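Local coordinates for DNA repair protein RAD2 (Saccharomyces cerevisiae, PDB 4Q0W) that acts as a magnesium-dependent, single-stranded DNA endonuclease, seen here as its catalytic core bound to DNA, and makes the incision needed in nucleotide excision repair, at residues A[235-240]-A[256-260]; A[8-12]-A[222-228]. All blocks are in the same frame, centred on the assembly; numbering follows the deposited sequence.

Contact 1 (A[235-240]-A[256-260]); sequences ELAQLL and SIEVI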
loop_
_atom_site.group_PDB
_atom_site.type_symbol
_atom_site.label_atom_id
_atom_site.label_comp_id
_atom_site.label_asym_id
_atom_site.label_seq_id
_atom_site.Cartn_x
_atom_site.Cartn_y
_atom_site.Cartn_z
ATOM N N GLU A 235 -5.934 -11.937 -20.836
ATOM C CA GLU A 235 -6.369 -10.537 -20.848
ATOM C C GLU A 235 -6.088 -9.859 -19.513
ATOM O O GLU A 235 -5.776 -8.668 -19.474
ATOM C CB GLU A 235 -7.849 -10.415 -21.242
ATOM C CG GLU A 235 -8.138 -10.844 -22.699
ATOM C CD GLU A 235 -9.372 -10.140 -23.285
ATOM O OE1 GLU A 235 -10.305 -9.808 -22.515
ATOM O OE2 GLU A 235 -9.402 -9.906 -24.514
ATOM N N LEU A 236 -6.198 -10.611 -18.417
ATOM C CA LEU A 236 -5.713 -10.126 -17.118
ATOM C C LEU A 236 -4.234 -9.708 -17.175
ATOM O O LEU A 236 -3.834 -8.696 -16.583
ATOM C CB LEU A 236 -5.885 -11.199 -16.043
ATOM C CG LEU A 236 -7.239 -11.416 -15.389
ATOM C CD1 LEU A 236 -7.158 -12.635 -14.430
ATOM C CD2 LEU A 236 -7.689 -10.143 -14.634
ATOM N N ALA A 237 -3.417 -10.482 -17.885
ATOM C CA ALA A 237 -1.998 -10.148 -18.005
ATOM C C ALA A 237 -1.849 -8.726 -18.558
ATOM O O ALA A 237 -0.981 -7.955 -18.127
ATOM C CB ALA A 237 -1.289 -11.150 -18.889
ATOM N N GLN A 238 -2.725 -8.365 -19.491
ATOM C CA GLN A 238 -2.651 -7.043 -20.116
ATOM C C GLN A 238 -3.161 -5.908 -19.237
ATOM O O GLN A 238 -3.067 -4.732 -19.607
ATOM C CB GLN A 238 -3.374 -7.064 -21.464
ATOM C CG GLN A 238 -2.636 -7.934 -22.467
ATOM C CD GLN A 238 -3.474 -8.275 -23.665
ATOM O OE1 GLN A 238 -3.651 -7.453 -24.566
ATOM N NE2 GLN A 238 -4.003 -9.495 -23.688
ATOM N N LEU A 239 -3.711 -6.246 -18.076
ATOM C CA LEU A 239 -4.057 -5.214 -17.102
ATOM C C LEU A 239 -2.978 -5.163 -16.013
ATOM O O LEU A 239 -2.480 -4.087 -15.646
ATOM C CB LEU A 239 -5.429 -5.499 -16.479
ATOM C CG LEU A 239 -6.588 -5.508 -17.472
ATOM C CD1 LEU A 239 -7.874 -5.971 -16.794
ATOM C CD2 LEU A 239 -6.763 -4.138 -18.138
ATOM N N LEU A 240 -2.628 -6.346 -15.519
ATOM C CA LEU A 240 -1.725 -6.514 -14.386
ATOM C C LEU A 240 -0.263 -6.336 -14.782
ATOM O O LEU A 240 0.552 -5.863 -13.979
ATOM C CB LEU A 240 -1.914 -7.912 -13.786
ATOM C CG LEU A 240 -3.278 -8.150 -13.136
ATOM C CD1 LEU A 240 -3.474 -9.621 -12.800
ATOM C CD2 LEU A 240 -3.354 -7.287 -11.884
ATOM N N SER A 256 -8.445 -5.208 -11.747
ATOM C CA SER A 256 -8.330 -5.989 -12.978
ATOM C C SER A 256 -9.412 -7.055 -13.043
ATOM O O SER A 256 -10.051 -7.246 -14.084
ATOM C CB SER A 256 -6.943 -6.614 -13.093
ATOM O OG SER A 256 -5.962 -5.599 -13.151
ATOM N N ILE A 257 -9.622 -7.744 -11.926
ATOM C CA ILE A 257 -10.692 -8.732 -11.839
ATOM C C ILE A 257 -12.051 -8.061 -12.088
ATOM O O ILE A 257 -12.889 -8.611 -12.803
ATOM C CB ILE A 257 -10.690 -9.466 -10.474
ATOM C CG1 ILE A 257 -9.518 -10.434 -10.403
ATOM C CG2 ILE A 257 -11.984 -10.275 -10.272
ATOM C CD1 ILE A 257 -9.604 -11.547 -11.438
ATOM N N GLU A 258 -12.255 -6.871 -11.523
ATOM C CA GLU A 258 -13.517 -6.154 -11.719
ATOM C C GLU A 258 -13.760 -5.848 -13.195
ATOM O O GLU A 258 -14.875 -6.034 -13.701
ATOM C CB GLU A 258 -13.539 -4.855 -10.911
ATOM C CG GLU A 258 -13.744 -5.059 -9.417
ATOM C CD GLU A 258 -13.560 -3.775 -8.620
ATOM O OE1 GLU A 258 -13.261 -2.721 -9.232
ATOM O OE2 GLU A 258 -13.710 -3.825 -7.380
ATOM N N VAL A 259 -12.720 -5.381 -13.887
ATOM C CA VAL A 259 -12.828 -5.086 -15.315
ATOM C C VAL A 259 -13.282 -6.309 -16.127
ATOM O O VAL A 259 -14.193 -6.228 -16.967
ATOM C CB VAL A 259 -11.494 -4.541 -15.874
ATOM C CG1 VAL A 259 -11.480 -4.593 -17.396
ATOM C CG2 VAL A 259 -11.254 -3.118 -15.380
ATOM N N ILE A 260 -12.652 -7.449 -15.883
ATOM C CA ILE A 260 -13.009 -8.656 -16.625
ATOM C C ILE A 260 -14.441 -9.083 -16.283
ATOM O O ILE A 260 -15.208 -9.470 -17.161
ATOM C CB ILE A 260 -12.027 -9.804 -16.331
ATOM C CG1 ILE A 260 -10.615 -9.401 -16.740
ATOM C CG2 ILE A 260 -12.447 -11.089 -17.043
ATOM C CD1 ILE A 260 -10.490 -8.979 -18.199
#

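Contact 2 (A[8-12]-A[222-228]); sequences IAGPT and ILKLLGL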
loop_
_atom_site.group_PDB
_atom_site.type_symbol
_atom_site.label_atom_id
_atom_site.label_comp_id
_atom_site.label_asym_id
_atom_site.label_seq_id
_atom_site.Cartn_x
_atom_site.Cartn_y
_atom_site.Cartn_z
ATOM N N ILE A 8 -4.560 -13.811 -6.943
ATOM C CA ILE A 8 -5.871 -14.125 -7.494
ATOM C C ILE A 8 -6.132 -15.637 -7.480
ATOM O O ILE A 8 -7.236 -16.072 -7.165
ATOM C CB ILE A 8 -6.028 -13.549 -8.923
ATOM C CG1 ILE A 8 -6.023 -12.014 -8.870
ATOM C CG2 ILE A 8 -7.307 -14.046 -9.565
ATOM C CD1 ILE A 8 -5.759 -11.348 -10.223
ATOM N N ALA A 9 -5.120 -16.439 -7.806
ATOM C CA ALA A 9 -5.315 -17.894 -7.892
ATOM C C ALA A 9 -5.197 -18.608 -6.536
ATOM O O ALA A 9 -5.722 -19.716 -6.362
ATOM C CB ALA A 9 -4.358 -18.507 -8.914
ATOM N N GLY A 10 -4.500 -17.965 -5.596
ATOM C CA GLY A 10 -4.230 -18.516 -4.273
ATOM C C GLY A 10 -5.355 -19.294 -3.611
ATOM O O GLY A 10 -5.172 -20.466 -3.276
ATOM N N PRO A 11 -6.536 -18.663 -3.441
ATOM C CA PRO A 11 -7.613 -19.356 -2.724
ATOM C C PRO A 11 -8.104 -20.614 -3.414
ATOM O O PRO A 11 -8.878 -21.338 -2.798
ATOM C CB PRO A 11 -8.740 -18.305 -2.647
ATOM C CG PRO A 11 -8.408 -17.288 -3.670
ATOM C CD PRO A 11 -6.908 -17.277 -3.784
ATOM N N THR A 12 -7.664 -20.900 -4.639
ATOM C CA THR A 12 -8.063 -22.166 -5.255
ATOM C C THR A 12 -7.024 -23.261 -5.009
ATOM O O THR A 12 -7.196 -24.398 -5.453
ATOM C CB THR A 12 -8.272 -22.028 -6.757
ATOM O OG1 THR A 12 -6.998 -21.830 -7.385
ATOM C CG2 THR A 12 -9.211 -20.829 -7.063
ATOM N N ILE A 222 -9.626 -23.093 -11.380
ATOM C CA ILE A 222 -9.559 -21.651 -11.584
ATOM C C ILE A 222 -10.792 -21.210 -12.380
ATOM O O ILE A 222 -11.437 -20.232 -12.029
ATOM C CB ILE A 222 -8.258 -21.244 -12.289
ATOM C CG1 ILE A 222 -7.072 -21.416 -11.331
ATOM C CG2 ILE A 222 -8.337 -19.798 -12.799
ATOM C CD1 ILE A 222 -5.716 -21.169 -11.977
ATOM N N LEU A 223 -11.119 -21.964 -13.429
ATOM C CA LEU A 223 -12.320 -21.722 -14.232
ATOM C C LEU A 223 -13.586 -21.836 -13.386
ATOM O O LEU A 223 -14.364 -20.886 -13.298
ATOM C CB LEU A 223 -12.396 -22.722 -15.389
ATOM C CG LEU A 223 -13.026 -22.315 -16.730
ATOM C CD1 LEU A 223 -13.726 -23.497 -17.365
ATOM C CD2 LEU A 223 -13.960 -21.112 -16.629
ATOM N N LYS A 224 -13.787 -23.000 -12.769
ATOM C CA LYS A 224 -14.987 -23.251 -11.977
ATOM C C LYS A 224 -15.150 -22.304 -10.806
ATOM O O LYS A 224 -16.253 -21.846 -10.538
ATOM C CB LYS A 224 -15.014 -24.689 -11.458
ATOM C CG LYS A 224 -15.379 -25.715 -12.503
ATOM C CD LYS A 224 -15.289 -27.134 -11.933
ATOM C CE LYS A 224 -15.475 -28.181 -13.029
ATOM N NZ LYS A 224 -15.213 -29.553 -12.521
ATOM N N LEU A 225 -14.070 -22.011 -10.090
ATOM C CA LEU A 225 -14.209 -21.213 -8.874
ATOM C C LEU A 225 -14.050 -19.707 -9.090
ATOM O O LEU A 225 -14.610 -18.907 -8.336
ATOM C CB LEU A 225 -13.235 -21.698 -7.801
ATOM C CG LEU A 225 -13.255 -23.207 -7.552
ATOM C CD1 LEU A 225 -12.237 -23.596 -6.475
ATOM C CD2 LEU A 225 -14.664 -23.682 -7.193
ATOM N N LEU A 226 -13.287 -19.311 -10.104
ATOM C CA LEU A 226 -13.018 -17.887 -10.313
ATOM C C LEU A 226 -13.646 -17.358 -11.599
ATOM O O LEU A 226 -13.708 -16.144 -11.820
ATOM C CB LEU A 226 -11.514 -17.612 -10.314
ATOM C CG LEU A 226 -10.786 -17.894 -9.000
ATOM C CD1 LEU A 226 -9.284 -17.791 -9.194
ATOM C CD2 LEU A 226 -11.251 -16.930 -7.924
ATOM N N GLY A 227 -14.117 -18.269 -12.444
ATOM C CA GLY A 227 -14.765 -17.869 -13.675
ATOM C C GLY A 227 -13.747 -17.419 -14.699
ATOM O O GLY A 227 -14.098 -16.706 -15.629
ATOM N N LEU A 228 -12.492 -17.839 -14.536
ATOM C CA LEU A 228 -11.433 -17.396 -15.444
ATOM C C LEU A 228 -10.992 -18.508 -16.373
ATOM O O LEU A 228 -10.512 -19.558 -15.912
ATOM C CB LEU A 228 -10.231 -16.855 -14.658
ATOM C CG LEU A 228 -10.534 -15.647 -13.764
ATOM C CD1 LEU A 228 -9.329 -15.242 -12.908
ATOM C CD2 LEU A 228 -11.000 -14.477 -14.617
#

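Contact 1 (A[235-240]-A[256-260])
L236 and L239 lean from helix 230-240 against S256, V259 and I260 of helix 253-263. The L236 side chain passes obliquely over its neighbours: CD2 lies 3.7 Å from CG1 of I260, while both of its methyls touch CD1 of I257. With CG anti to the carbonyl carbon (chi1 -80°), the isobutyl group of L236 is carried across to the second helix, although its CB does not point there directly. One turn on, L239 sets CD1 3.9 Å from CG1 of V259 and rests the same methyl against the backbone of S256, its CD1 being 3.7 Å from S256 O. With L236 cut back to an alanine, I257 and I260 would probably lose the methyls they pack on and a gap would open between the helices. S256 is the small residue that lets the backbones close in, with its CA 6.0 Å from the CA of L239. Its OG is flanked by CB of L239 and CD2 of L240, each 3.4 Å from S256 OG, and hydrogen-bonds G252 O in the loop just ahead of the helix. Further out, E235 OE1 accepts a hydrogen bond from L266 N, tying the first helix to the start of helix 266-278, and F269 and L266 back V259 and I260. The short segments run at 138° to each other, their axes 9.8 Å apart. This buried, nearly apolar packing joins the two helices of the helix-two-turn-helix (H2TH/H3TH) element of the Rad2/FEN1 nucleases, which here lies beside a potassium ion and the bound DNA.

Contact 2 (A[8-12]-A[222-228])
T12 stands opposite I222, their CA atoms 6.5 Å apart, where a short 3-10 turn closing helix 5-9 meets the last turn of helix 219-226. The threonine is the residue at the centre of the contact. Its CG2 and the end of L226 reach toward each other tip to tip, with CG2 of T12 3.7 Å from CD1 of L226, and CD1 of L225 touches the same methyl. On its other branch, OG1 bonds to A9 O at 2.7 Å, in the carbonyl plane; because T12 N also bonds to A9 O, that carbonyl is gripped twice. Placing OG1 between the backbone N and the carbonyl carbon (chi1 70°) makes this bond possible and leaves CG2 turned to the leucines. CD1 of L226 also presses on the backbone, 3.4 Å from I8 O. Alongside, A9 CB meets CD1 of I222, and I8 crosses L228 at about a right angle, CG2 of I8 being 4.1 Å from CD1 of L228. G227, with positive phi (76°), turns the chain out of the helix and lets L228 come back to I8. The contact thus joins N-domain and I-domain at the edge of the mixed sheet of the PIN-like nuclease core, where strands 14-17 and 213-218 are antiparallel neighbours.

Contacts 1 and 2 form one continuous apolar core, their centres 14 Å apart. I8 and L228 do the joining: CD1 of L228 lies 3.7 Å from CD1 of L236, and CD1 of I8 is 3.9 Å from CD1 of L240. Helices 219-226 and 230-240 follow each other in the chain, and the shared packing joins the nuclease core to the H2TH helices. The side chain of L240 is about 6 Å from the potassium ion but about 14 Å from the calcium ion held by E173 and D194; that of A9 lies about 12 Å from that of D192, a probable magnesium ligand. The nearest atoms of contacts 1 and 2 are about 5 and 7 Å from the bound DNA.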